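Local coordinates for CurK, CurL fusion protein (PDB 4MYZ) that fuses, by design, the CurK C-terminal and CurL N-terminal docking domains, which pair to link successive modules of the curacin A polyketide synthase, at the interface of chains A and B. Numbering follows the deposited sequence. Chains: chain A/B, CurK, CurL fusion protein.

The interface of chains A and B. Residues chain A 15, 18-19, 22, 55, 57, 60-61, 64; chain B 15, 18-19, 22, 56-57, 60-61, 64.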
loop_
_atom_site.group_PDB
_atom_site.type_symbol
_atom_site.label_atom_id
_atom_site.label_comp_id
_atom_site.label_asym_id
_atom_site.label_seq_id
_atom_site.Cartn_x
_atom_site.Cartn_y
_atom_site.Cartn_z
ATOM N N GLU A 15 -5.371 1.328 -15.079
ATOM C CA GLU A 15 -4.205 1.793 -14.372
ATOM C C GLU A 15 -4.447 3.131 -13.677
ATOM O O GLU A 15 -4.041 3.326 -12.523
ATOM C CB GLU A 15 -3.004 1.919 -15.281
ATOM C CG GLU A 15 -1.719 1.893 -14.494
ATOM C CD GLU A 15 -1.350 0.441 -14.009
ATOM O OE1 GLU A 15 -1.931 -0.552 -14.484
ATOM O OE2 GLU A 15 -0.561 0.307 -13.084
ATOM N N LEU A 18 -6.595 2.530 -10.645
ATOM C CA LEU A 18 -5.767 1.919 -9.599
ATOM C C LEU A 18 -4.922 2.988 -8.893
ATOM O O LEU A 18 -4.881 3.057 -7.668
ATOM C CB LEU A 18 -4.887 0.856 -10.223
ATOM C CG LEU A 18 -3.921 0.128 -9.355
ATOM C CD1 LEU A 18 -4.642 -0.605 -8.222
ATOM C CD2 LEU A 18 -3.178 -0.852 -10.231
ATOM N N GLU A 19 -4.226 3.820 -9.664
ATOM C CA GLU A 19 -3.436 4.879 -9.047
ATOM C C GLU A 19 -4.280 5.835 -8.204
ATOM O O GLU A 19 -3.905 6.199 -7.101
ATOM C CB GLU A 19 -2.657 5.657 -10.105
ATOM C CG GLU A 19 -1.588 4.819 -10.813
ATOM C CD GLU A 19 -0.828 5.591 -11.856
ATOM O OE1 GLU A 19 -0.920 6.841 -11.872
ATOM O OE2 GLU A 19 -0.144 4.950 -12.691
ATOM N N VAL A 22 -5.230 4.103 -4.978
ATOM C CA VAL A 22 -4.081 4.025 -4.075
ATOM C C VAL A 22 -3.869 5.371 -3.381
ATOM O O VAL A 22 -3.716 5.416 -2.165
ATOM C CB VAL A 22 -2.830 3.552 -4.829
ATOM C CG1 VAL A 22 -1.570 3.845 -4.032
ATOM C CG2 VAL A 22 -2.926 2.099 -5.220
ATOM N N SER A 55 5.830 8.765 -7.927
ATOM C CA SER A 55 4.727 8.005 -8.512
ATOM C C SER A 55 3.847 7.413 -7.426
ATOM O O SER A 55 4.228 7.327 -6.254
ATOM C CB SER A 55 5.261 6.848 -9.363
ATOM O OG SER A 55 5.975 5.913 -8.565
ATOM N N LEU A 57 3.181 4.288 -6.983
ATOM C CA LEU A 57 3.857 3.138 -6.398
ATOM C C LEU A 57 4.938 3.528 -5.392
ATOM O O LEU A 57 5.081 2.910 -4.358
ATOM C CB LEU A 57 4.386 2.213 -7.491
ATOM C CG LEU A 57 4.906 0.846 -7.074
ATOM C CD1 LEU A 57 3.827 0.007 -6.412
ATOM C CD2 LEU A 57 5.477 0.115 -8.280
ATOM N N ALA A 60 3.110 4.545 -2.398
ATOM C CA ALA A 60 2.611 3.347 -1.715
ATOM C C ALA A 60 3.673 2.707 -0.855
ATOM O O ALA A 60 3.371 2.284 0.260
ATOM C CB ALA A 60 2.067 2.333 -2.729
ATOM N N LEU A 61 4.913 2.633 -1.346
ATOM C CA LEU A 61 5.984 2.041 -0.540
ATOM C C LEU A 61 6.156 2.822 0.782
ATOM O O LEU A 61 6.261 2.243 1.882
ATOM C CB LEU A 61 7.302 1.974 -1.321
ATOM C CG LEU A 61 8.479 1.452 -0.519
ATOM C CD1 LEU A 61 8.203 0.040 0.003
ATOM C CD2 LEU A 61 9.735 1.486 -1.358
ATOM N N LEU A 64 3.071 2.205 3.036
ATOM C CA LEU A 64 3.097 0.856 3.627
ATOM C C LEU A 64 4.097 0.771 4.781
ATOM O O LEU A 64 3.799 0.133 5.794
ATOM C CB LEU A 64 3.382 -0.189 2.541
ATOM C CG LEU A 64 2.302 -0.450 1.482
ATOM C CD1 LEU A 64 2.909 -1.115 0.252
ATOM C CD2 LEU A 64 1.199 -1.334 2.063
ATOM N N GLU B 15 12.345 0.529 -11.262
ATOM C CA GLU B 15 10.936 0.162 -11.165
ATOM C C GLU B 15 10.761 -1.260 -10.620
ATOM O O GLU B 15 9.905 -1.519 -9.785
ATOM C CB GLU B 15 10.209 0.293 -12.508
ATOM C CG GLU B 15 8.694 0.314 -12.393
ATOM C CD GLU B 15 8.129 1.637 -11.821
ATOM O OE1 GLU B 15 8.779 2.726 -11.828
ATOM O OE2 GLU B 15 6.998 1.597 -11.346
ATOM N N LEU B 18 11.603 -1.366 -6.949
ATOM C CA LEU B 18 10.492 -0.745 -6.234
ATOM C C LEU B 18 9.330 -1.719 -6.038
ATOM O O LEU B 18 8.796 -1.863 -4.925
ATOM C CB LEU B 18 10.059 0.518 -6.982
ATOM C CG LEU B 18 8.770 1.195 -6.535
ATOM C CD1 LEU B 18 8.913 1.706 -5.102
ATOM C CD2 LEU B 18 8.367 2.300 -7.494
ATOM N N GLU B 19 8.967 -2.434 -7.104
ATOM C CA GLU B 19 7.951 -3.481 -6.998
ATOM C C GLU B 19 8.330 -4.530 -5.958
ATOM O O GLU B 19 7.492 -4.909 -5.134
ATOM C CB GLU B 19 7.692 -4.120 -8.372
ATOM C CG GLU B 19 7.036 -3.202 -9.371
ATOM C CD GLU B 19 6.952 -3.746 -10.766
ATOM O OE1 GLU B 19 7.261 -4.937 -10.979
ATOM O OE2 GLU B 19 6.583 -2.978 -11.688
ATOM N N VAL B 22 7.987 -3.046 -2.416
ATOM C CA VAL B 22 6.584 -2.968 -2.054
ATOM C C VAL B 22 6.092 -4.347 -1.591
ATOM O O VAL B 22 5.408 -4.477 -0.580
ATOM C CB VAL B 22 5.779 -2.406 -3.231
ATOM C CG1 VAL B 22 4.289 -2.681 -3.085
ATOM C CG2 VAL B 22 6.055 -0.923 -3.342
ATOM N N ALA B 56 2.272 -5.660 -8.225
ATOM C CA ALA B 56 2.611 -5.041 -6.946
ATOM C C ALA B 56 1.675 -3.883 -6.588
ATOM O O ALA B 56 1.293 -3.737 -5.443
ATOM C CB ALA B 56 4.060 -4.561 -6.946
ATOM N N LEU B 57 1.307 -3.060 -7.560
ATOM C CA LEU B 57 0.450 -1.925 -7.265
ATOM C C LEU B 57 -0.951 -2.389 -6.864
ATOM O O LEU B 57 -1.581 -1.811 -5.998
ATOM C CB LEU B 57 0.388 -0.940 -8.458
ATOM C CG LEU B 57 -0.321 0.398 -8.165
ATOM C CD1 LEU B 57 0.318 1.159 -7.040
ATOM C CD2 LEU B 57 -0.324 1.194 -9.490
ATOM N N ALA B 60 -0.671 -3.610 -3.450
ATOM C CA ALA B 60 -0.510 -2.451 -2.563
ATOM C C ALA B 60 -1.847 -1.859 -2.230
ATOM O O ALA B 60 -2.056 -1.480 -1.081
ATOM C CB ALA B 60 0.387 -1.409 -3.157
ATOM N N LEU B 61 -2.758 -1.738 -3.189
ATOM C CA LEU B 61 -4.080 -1.191 -2.891
ATOM C C LEU B 61 -4.781 -2.048 -1.837
ATOM O O LEU B 61 -5.368 -1.538 -0.901
ATOM C CB LEU B 61 -4.916 -1.096 -4.170
ATOM C CG LEU B 61 -6.340 -0.582 -3.971
ATOM C CD1 LEU B 61 -6.344 0.754 -3.262
ATOM C CD2 LEU B 61 -7.063 -0.545 -5.308
ATOM N N LEU B 64 -3.079 -1.552 1.585
ATOM C CA LEU B 64 -3.372 -0.228 2.150
ATOM C C LEU B 64 -4.779 -0.200 2.712
ATOM O O LEU B 64 -5.026 0.371 3.802
ATOM C CB LEU B 64 -3.151 0.891 1.106
ATOM C CG LEU B 64 -1.694 1.125 0.729
ATOM C CD1 LEU B 64 -1.637 1.884 -0.590
ATOM C CD2 LEU B 64 -0.956 1.827 1.860
HETATM O O HOH W 1 8.124 4.848 -9.783
#
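Each helix 15-32, from the CurK part of the engineered fusion, packs on helix 56-71, from the CurL part, of the other chain, and the two CurL helices meet at the two-fold axis; the contacts are almost wholly apolar. A:Leu57 and B:Leu57 are the main intruding side chains, burying 128 and 100 Å². With CG anti to the backbone N (chi1 -170°), A:Leu57 splits its branches between two neighbourhoods. Its CD1 points to the axis and meets CD1 of B:Leu57 tip to tip at 3.7 Å. Its CD2 turns to the CurK helix of chain B, lying 3.7 Å from CD2 of B:Leu18 and 3.8 Å from the CG methylene of B:Glu19. In the twin pair, A:Leu18 and B:Leu57 lie antiparallel, side by side, so that CG and CD2 of A:Leu18 flank the B:Leu57 branches, while CD1 of A:Leu18 reaches CD2 of B:Leu61 at 3.8 Å.

One turn further on, B:Val22 lies across one face of the CurL helix of chain A, CG2 between A:Leu57 and A:Leu61 (3.7 Å from CB of A:Leu61) and CG1 on CD1 of A:Leu64. Along the axis, CB of A:Ala60 and CB of B:Ala60 are 4.1 Å apart, small side chains that would allow close approach, followed by CD2 of A:Leu64 against CD2 of B:Leu64 at 3.8 Å.

No direct polar bond crosses here; at the Ser55 end a water links the hydroxyl OG of A:Ser55 (2.7 Å) with the carboxylate OE1 of B:Glu15. The bent chain of B:Glu15 also lays OE2 beside CD2 of A:Leu57.

The apolar patch would couple dimer formation to CurK–CurL docking, probably holding successive synthase modules together.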